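Thg1-like uncharacterized protein (Bacillus thuringiensis, PDB 4KGM) probably transfers nucleotides to tRNA in the manner of tRNA(His) guanylyltransferase, using a polymerase palm-like domain that binds ATP and magnesium. Local coordinates at residues Phe45-Asp48 against Leu49-Phe53; Leu80-Asn83 against Tyr84-Leu87. All blocks are in the same frame, centred on the assembly; numbering follows the deposited sequence.

Contact 1 (Phe45-Asp48 against Leu49-Phe53). With ATP (adenosine-5'-triphosphate), chain E.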
ATOM      1  N   PHE A  45     -25.792 -29.961  -4.272  1.00 55.41           N
ATOM      2  CA  PHE A  45     -24.367 -30.254  -4.368  1.00 49.53           C
ATOM      3  C   PHE A  45     -24.043 -31.096  -5.600  1.00 49.43           C
ATOM      4  O   PHE A  45     -24.652 -32.142  -5.826  1.00 51.94           O
ATOM      5  CB  PHE A  45     -23.880 -30.959  -3.100  1.00 44.60           C
ATOM      6  N   ASP A  46     -23.083 -30.630  -6.394  1.00 50.04           N
ATOM      7  CA  ASP A  46     -22.652 -31.348  -7.589  1.00 44.14           C
ATOM      8  C   ASP A  46     -21.298 -32.021  -7.362  1.00 47.59           C
ATOM      9  O   ASP A  46     -20.306 -31.355  -7.064  1.00 48.65           O
ATOM     10  CB  ASP A  46     -22.583 -30.398  -8.787  1.00 45.03           C
ATOM     11  CG  ASP A  46     -22.240 -31.112 -10.082  1.00 54.16           C
ATOM     12  OD1 ASP A  46     -23.172 -31.532 -10.799  1.00 58.51           O
ATOM     13  OD2 ASP A  46     -21.036 -31.255 -10.383  1.00 49.12           O
ATOM     14  N   GLN A  47     -21.266 -33.342  -7.504  1.00 46.62           N
ATOM     15  CA  GLN A  47     -20.052 -34.117  -7.266  1.00 47.75           C
ATOM     16  C   GLN A  47     -18.974 -33.819  -8.304  1.00 49.99           C
ATOM     17  O   GLN A  47     -17.788 -33.795  -7.987  1.00 47.85           O
ATOM     18  CB  GLN A  47     -20.371 -35.615  -7.256  1.00 52.21           C
ATOM     19  CG  GLN A  47     -19.193 -36.512  -6.895  1.00 59.46           C
ATOM     20  CD  GLN A  47     -18.946 -36.583  -5.399  1.00 63.37           C
ATOM     21  OE1 GLN A  47     -19.795 -36.190  -4.599  1.00 63.61           O
ATOM     22  NE2 GLN A  47     -17.779 -37.089  -5.015  1.00 57.66           N
ATOM     23  N   ASP A  48     -19.392 -33.595  -9.547  1.00 52.59           N
ATOM     24  CA  ASP A  48     -18.455 -33.299 -10.627  1.00 51.55           C
ATOM     25  C   ASP A  48     -17.778 -31.944 -10.438  1.00 50.25           C
ATOM     26  O   ASP A  48     -16.571 -31.810 -10.639  1.00 48.64           O
ATOM     27  CB  ASP A  48     -19.158 -33.350 -11.986  1.00 51.09           C
ATOM     28  CG  ASP A  48     -19.383 -34.767 -12.472  1.00 58.20           C
ATOM     29  OD1 ASP A  48     -18.555 -35.646 -12.147  1.00 55.17           O
ATOM     30  OD2 ASP A  48     -20.384 -35.004 -13.180  1.00 56.31           O
ATOM     31  N   LEU A  49     -18.564 -30.943 -10.053  1.00 44.84           N
ATOM     32  CA  LEU A  49     -18.043 -29.601  -9.833  1.00 47.50           C
ATOM     33  C   LEU A  49     -17.096 -29.574  -8.638  1.00 49.12           C
ATOM     34  O   LEU A  49     -16.018 -28.982  -8.699  1.00 46.23           O
ATOM     35  CB  LEU A  49     -19.189 -28.613  -9.610  1.00 46.21           C
ATOM     36  CG  LEU A  49     -18.783 -27.158  -9.372  1.00 46.76           C
ATOM     37  CD1 LEU A  49     -18.192 -26.553 -10.634  1.00 46.34           C
ATOM     38  CD2 LEU A  49     -19.966 -26.341  -8.882  1.00 41.12           C
ATOM     39  N   ALA A  50     -17.505 -30.226  -7.554  1.00 43.10           N
ATOM     40  CA  ALA A  50     -16.708 -30.268  -6.337  1.00 41.69           C
ATOM     41  C   ALA A  50     -15.368 -30.969  -6.554  1.00 42.08           C
ATOM     42  O   ALA A  50     -14.344 -30.536  -6.031  1.00 45.79           O
ATOM     43  CB  ALA A  50     -17.486 -30.940  -5.218  1.00 40.29           C
ATOM     44  N   GLU A  51     -15.376 -32.048  -7.331  1.00 43.49           N
ATOM     45  CA  GLU A  51     -14.153 -32.795  -7.612  1.00 46.37           C
ATOM     46  C   GLU A  51     -13.242 -32.054  -8.587  1.00 45.85           C
ATOM     47  O   GLU A  51     -12.062 -32.381  -8.719  1.00 44.60           O
ATOM     48  CB  GLU A  51     -14.477 -34.191  -8.147  1.00 48.72           C
ATOM     49  CG  GLU A  51     -15.034 -35.138  -7.098  1.00 55.34           C
ATOM     50  CD  GLU A  51     -15.313 -36.523  -7.646  1.00 63.62           C
ATOM     51  OE1 GLU A  51     -14.993 -36.774  -8.828  1.00 60.31           O
ATOM     52  OE2 GLU A  51     -15.855 -37.361  -6.893  1.00 62.89           O
ATOM     53  N   ALA A  52     -13.799 -31.062  -9.274  1.00 43.18           N
ATOM     54  CA  ALA A  52     -13.019 -30.224 -10.175  1.00 41.26           C
ATOM     55  C   ALA A  52     -12.249 -29.183  -9.369  1.00 46.65           C
ATOM     56  O   ALA A  52     -11.142 -28.787  -9.740  1.00 32.01           O
ATOM     57  CB  ALA A  52     -13.921 -29.553 -11.195  1.00 37.91           C
ATOM     58  N   PHE A  53     -12.847 -28.742  -8.265  1.00 35.74           N
ATOM     59  CA  PHE A  53     -12.178 -27.837  -7.339  1.00 38.65           C
ATOM     60  C   PHE A  53     -11.085 -28.574  -6.579  1.00 42.51           C
ATOM     61  O   PHE A  53     -10.023 -28.016  -6.300  1.00 37.76           O
ATOM     62  CB  PHE A  53     -13.176 -27.236  -6.348  1.00 31.94           C
ATOM     63  CG  PHE A  53     -13.884 -26.014  -6.861  1.00 38.04           C
ATOM     64  CD1 PHE A  53     -13.236 -24.791  -6.908  1.00 31.26           C
ATOM     65  CD2 PHE A  53     -15.202 -26.085  -7.283  1.00 37.90           C
ATOM     66  CE1 PHE A  53     -13.884 -23.665  -7.376  1.00 36.32           C
ATOM     67  CE2 PHE A  53     -15.856 -24.961  -7.751  1.00 31.52           C
ATOM     68  CZ  PHE A  53     -15.195 -23.750  -7.799  1.00 36.87           C
TER
HETATM   69  PG  ATP E 301     -19.267 -13.225  -7.312  0.50 60.38           P
HETATM   70  O1G ATP E 301     -19.781 -12.478  -6.104  0.50 49.52           O
HETATM   71  O2G ATP E 301     -18.926 -12.350  -8.496  0.50 41.70           O
HETATM   72  O3G ATP E 301     -18.210 -14.252  -6.987  0.50 40.82           O
HETATM   73  PB  ATP E 301     -20.932 -15.508  -7.195  0.50 41.75           P
HETATM   74  O1B ATP E 301     -19.756 -16.444  -7.351  0.50 45.20           O
HETATM   75  O2B ATP E 301     -22.267 -15.910  -7.771  0.50 43.59           O
HETATM   76  O3B ATP E 301     -20.551 -14.068  -7.811  0.50 48.64           O
HETATM   77  PA  ATP E 301     -20.965 -16.359  -4.547  0.50 48.10           P
HETATM   78  O1A ATP E 301     -21.582 -15.924  -3.240  0.50 52.77           O
HETATM   79  O2A ATP E 301     -19.524 -16.806  -4.601  0.50 43.15           O
HETATM   80  O3A ATP E 301     -21.165 -15.190  -5.633  0.50 46.12           O
HETATM   81  O5' ATP E 301     -21.872 -17.521  -5.198  0.50 41.42           O
HETATM   82  C5' ATP E 301     -21.445 -18.881  -5.185  0.50 41.52           C
HETATM   83  C4' ATP E 301     -22.422 -19.714  -6.007  0.50 44.46           C
HETATM   84  O4' ATP E 301     -21.826 -20.947  -6.415  0.50 42.87           O
HETATM   85  C3' ATP E 301     -23.673 -20.061  -5.214  0.50 47.13           C
HETATM   86  O3' ATP E 301     -24.797 -19.358  -5.749  0.50 48.39           O
HETATM   87  C2' ATP E 301     -23.866 -21.556  -5.383  0.50 46.08           C
HETATM   88  O2' ATP E 301     -25.176 -21.833  -5.886  0.50 45.18           O
HETATM   89  C1' ATP E 301     -22.807 -21.987  -6.386  0.50 43.41           C
HETATM   90  N9  ATP E 301     -22.196 -23.283  -5.993  0.50 40.23           N
HETATM   91  C8  ATP E 301     -21.160 -23.450  -5.150  0.50 38.38           C
HETATM   92  N7  ATP E 301     -20.849 -24.764  -5.010  0.50 35.39           N
HETATM   93  C5  ATP E 301     -21.700 -25.466  -5.780  0.50 37.20           C
HETATM   94  C6  ATP E 301     -21.925 -26.896  -6.096  0.50 40.45           C
HETATM   95  N6  ATP E 301     -21.156 -27.866  -5.546  0.50 37.48           N
HETATM   96  N1  ATP E 301     -22.924 -27.199  -6.954  0.50 42.65           N
HETATM   97  C2  ATP E 301     -23.695 -26.246  -7.509  0.50 40.36           C
HETATM   98  N3  ATP E 301     -23.548 -24.931  -7.267  0.50 37.04           N
HETATM   99  C4  ATP E 301     -22.585 -24.485  -6.426  0.50 41.07           C
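D46 OD2 accepts from L49 N at 2.5 Å, the shortest polar bond here, and the amide meets the oxygen nearly along its C-O axis. D46 is the N-cap of helix 47-63. Its CG stands anti to the backbone N (chi1 -176°), which carries the carboxylate forward over the first turn, where the amides have no preceding carbonyls to pair with. Aspartate suits the post, being short enough to fold back on its own helix. Its other oxygen, OD1, accepts from A42 N, so both carboxylate oxygens are held by backbone N-H groups. Behind the cap the helical pattern starts with A50 N giving to D46 O at 3.1 Å.

Q47, the first residue of the helix, reaches along one turn: its NE2 donates to E51 OE2 over 2.7 Å. The acceptor lies close to the plane of the amide, whereas the donor reaches the anti side of the carboxylate, 27° out of its plane; the two flat groups stand almost perpendicular. A bend at chi2 of Q47 (80°) lets it meet the extended E51 chain on the outer surface of the helix. D48 instead turns to Y120, whose OH is bonded to its OD2.

The inner side faces the nucleotide. L49 CD2 sits over the six-membered ring of adenine, 3.5 Å from ATP C6, and the L49 side chain also packs on F112 and M116 of helix 97-119; a branched aliphatic side chain can serve both neighbours. At the edge of the base, D46 N makes a weak hydrogen bond of 3.5 Å to ATP N1. The small A50 lets W195 pack against the helix. Adenine is thus met by apolar contact over one face and a weak backbone bond at its edge, while the helix amino end would favour a negatively charged D46.

Contact 2 (Leu80-Asn83 against Tyr84-Leu87)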
ATOM      1  N   LEU A  80      -3.069 -21.715   2.739  1.00 27.07           N
ATOM      2  CA  LEU A  80      -2.141 -21.282   3.779  1.00 25.71           C
ATOM      3  C   LEU A  80      -0.701 -21.433   3.314  1.00 25.55           C
ATOM      4  O   LEU A  80      -0.246 -22.540   3.017  1.00 24.81           O
ATOM      5  CB  LEU A  80      -2.350 -22.077   5.070  1.00 25.97           C
ATOM      6  CG  LEU A  80      -1.230 -21.947   6.109  1.00 24.33           C
ATOM      7  CD1 LEU A  80      -1.106 -20.516   6.612  1.00 26.71           C
ATOM      8  CD2 LEU A  80      -1.440 -22.907   7.266  1.00 22.83           C
ATOM      9  N   ILE A  81       0.014 -20.314   3.257  1.00 23.32           N
ATOM     10  CA  ILE A  81       1.415 -20.321   2.855  1.00 24.65           C
ATOM     11  C   ILE A  81       2.303 -19.856   4.004  1.00 23.79           C
ATOM     12  O   ILE A  81       2.043 -18.821   4.620  1.00 25.76           O
ATOM     13  CB  ILE A  81       1.657 -19.405   1.642  1.00 21.33           C
ATOM     14  CG1 ILE A  81       0.609 -19.660   0.558  1.00 20.20           C
ATOM     15  CG2 ILE A  81       3.057 -19.610   1.092  1.00 22.43           C
ATOM     16  CD1 ILE A  81       0.718 -18.722  -0.621  1.00 19.44           C
ATOM     17  N   THR A  82       3.343 -20.628   4.296  1.00 19.72           N
ATOM     18  CA  THR A  82       4.325 -20.236   5.300  1.00 33.16           C
ATOM     19  C   THR A  82       5.695 -20.108   4.650  1.00 26.79           C
ATOM     20  O   THR A  82       6.033 -20.873   3.747  1.00 25.00           O
ATOM     21  CB  THR A  82       4.407 -21.246   6.462  1.00 31.52           C
ATOM     22  OG1 THR A  82       4.890 -22.504   5.975  1.00 30.31           O
ATOM     23  CG2 THR A  82       3.042 -21.435   7.105  1.00 22.68           C
ATOM     24  N   ASN A  83       6.482 -19.140   5.110  1.00 29.56           N
ATOM     25  CA  ASN A  83       7.797 -18.886   4.534  1.00 27.26           C
ATOM     26  C   ASN A  83       8.888 -18.768   5.593  1.00 31.80           C
ATOM     27  O   ASN A  83       9.882 -18.072   5.393  1.00 31.81           O
ATOM     28  CB  ASN A  83       7.763 -17.616   3.684  1.00 20.78           C
ATOM     29  CG  ASN A  83       7.239 -16.419   4.452  1.00 26.62           C
ATOM     30  OD1 ASN A  83       6.985 -16.501   5.656  1.00 23.26           O
ATOM     31  ND2 ASN A  83       7.072 -15.295   3.760  1.00 24.87           N
ATOM     32  N   TYR A  84       8.696 -19.449   6.718  1.00 33.37           N
ATOM     33  CA  TYR A  84       9.641 -19.369   7.825  1.00 32.86           C
ATOM     34  C   TYR A  84      10.004 -20.746   8.372  1.00 41.37           C
ATOM     35  O   TYR A  84      10.333 -20.886   9.550  1.00 41.50           O
ATOM     36  CB  TYR A  84       9.077 -18.489   8.942  1.00 32.59           C
ATOM     37  CG  TYR A  84       7.651 -18.818   9.323  1.00 36.41           C
ATOM     38  CD1 TYR A  84       6.582 -18.166   8.719  1.00 30.27           C
ATOM     39  CD2 TYR A  84       7.371 -19.778  10.289  1.00 31.39           C
ATOM     40  CE1 TYR A  84       5.275 -18.462   9.064  1.00 29.84           C
ATOM     41  CE2 TYR A  84       6.066 -20.079  10.640  1.00 37.03           C
ATOM     42  CZ  TYR A  84       5.023 -19.418  10.024  1.00 32.84           C
ATOM     43  OH  TYR A  84       3.723 -19.712  10.369  1.00 34.25           O
ATOM     44  N   ASP A  85       9.941 -21.755   7.508  1.00 48.47           N
ATOM     45  CA  ASP A  85      10.285 -23.123   7.881  1.00 45.41           C
ATOM     46  C   ASP A  85      11.725 -23.192   8.378  1.00 49.60           C
ATOM     47  O   ASP A  85      12.002 -23.748   9.442  1.00 48.38           O
ATOM     48  CB  ASP A  85      10.102 -24.063   6.686  1.00 45.05           C
ATOM     49  CG  ASP A  85       8.701 -23.999   6.099  1.00 45.85           C
ATOM     50  OD1 ASP A  85       8.248 -25.020   5.540  1.00 45.92           O
ATOM     51  OD2 ASP A  85       8.058 -22.931   6.191  1.00 37.23           O
ATOM     52  N   LYS A  86      12.634 -22.621   7.595  1.00 48.01           N
ATOM     53  CA  LYS A  86      14.034 -22.514   7.980  1.00 50.41           C
ATOM     54  C   LYS A  86      14.420 -21.046   8.102  1.00 51.49           C
ATOM     55  O   LYS A  86      13.571 -20.161   7.989  1.00 49.06           O
ATOM     56  CB  LYS A  86      14.931 -23.194   6.945  1.00 47.36           C
ATOM     57  CG  LYS A  86      14.657 -24.673   6.753  1.00 49.09           C
ATOM     58  CD  LYS A  86      15.566 -25.255   5.684  1.00 58.67           C
ATOM     59  CE  LYS A  86      15.310 -26.739   5.482  1.00 60.49           C
ATOM     60  NZ  LYS A  86      16.171 -27.305   4.406  1.00 62.30           N
ATOM     61  N   LEU A  87      15.703 -20.790   8.336  1.00 51.12           N
ATOM     62  CA  LEU A  87      16.207 -19.424   8.382  1.00 47.41           C
ATOM     63  C   LEU A  87      16.485 -18.924   6.971  1.00 44.93           C
ATOM     64  O   LEU A  87      16.556 -17.719   6.728  1.00 43.64           O
ATOM     65  CB  LEU A  87      17.477 -19.344   9.232  1.00 48.49           C
ATOM     66  CG  LEU A  87      17.323 -18.901  10.691  1.00 51.85           C
ATOM     67  CD1 LEU A  87      16.301 -19.754  11.424  1.00 51.82           C
ATOM     68  CD2 LEU A  87      18.669 -18.938  11.404  1.00 44.52           C
TER
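The Y84 ring lies with one face over T82: T82 CB is 3.9 Å from Y84 CE1, and T82 CG2 is 3.8 Å from Y84 OH. At the ring's edge, close to its plane, comes the amide oxygen of N83, with OD1 3.5 Å from Y84 CD1. That amide is steeply inclined to the ring (planes 68° apart), and it is its oxygen that comes nearest, not the amide face. Y84 chi1 is 48°, placing the ring between its own backbone N and carbonyl carbon and folding it back over the preceding residues. Its hydroxyl goes on to bond V237 O.

Here the chain leaves strand 76-81, in the antiparallel sheet of the palm-like domain, and enters the loop leading to helix 97-119. T82 still pairs by backbone with G66, and its beta-branched side chain serves two partners: the carbons lie against the ring, while OG1 donates to D85 OD2 at 3.2 Å. The hydroxyl comes to the syn side of the carboxylate, 16° out of its plane. The second oxygen of D85 forms a salt bridge with K68, tying this start of the loop to the neighbouring strand. The asparagine N83 offers both a donor and an acceptor where the chain leaves the sheet: ND2 bonds S91 OG, and OD1 takes a weak hydrogen bond from M23 N.

In the fold
Contact 1 comes first along the chain and is complete before contact 2 begins; their centres are 31 Å apart, on opposite sides of the chain's centre, and their nearest atoms about 13 Å. The first starts helix 47-63 at the ATP pocket. The second closes strand 76-81, which runs beside strands 25-31 and 67-73 in the antiparallel sheet. The magnesium ligands D30 and D75 lie near the end of strand 25-31 and just before the start of strand 76-81, so the chain leaves the sheet after I81 at the end away from the metals. Contact 1, with D46 and L49 in the ATP pocket, belongs to nucleotide binding, whereas contact 2 is structural packing where a central strand ends.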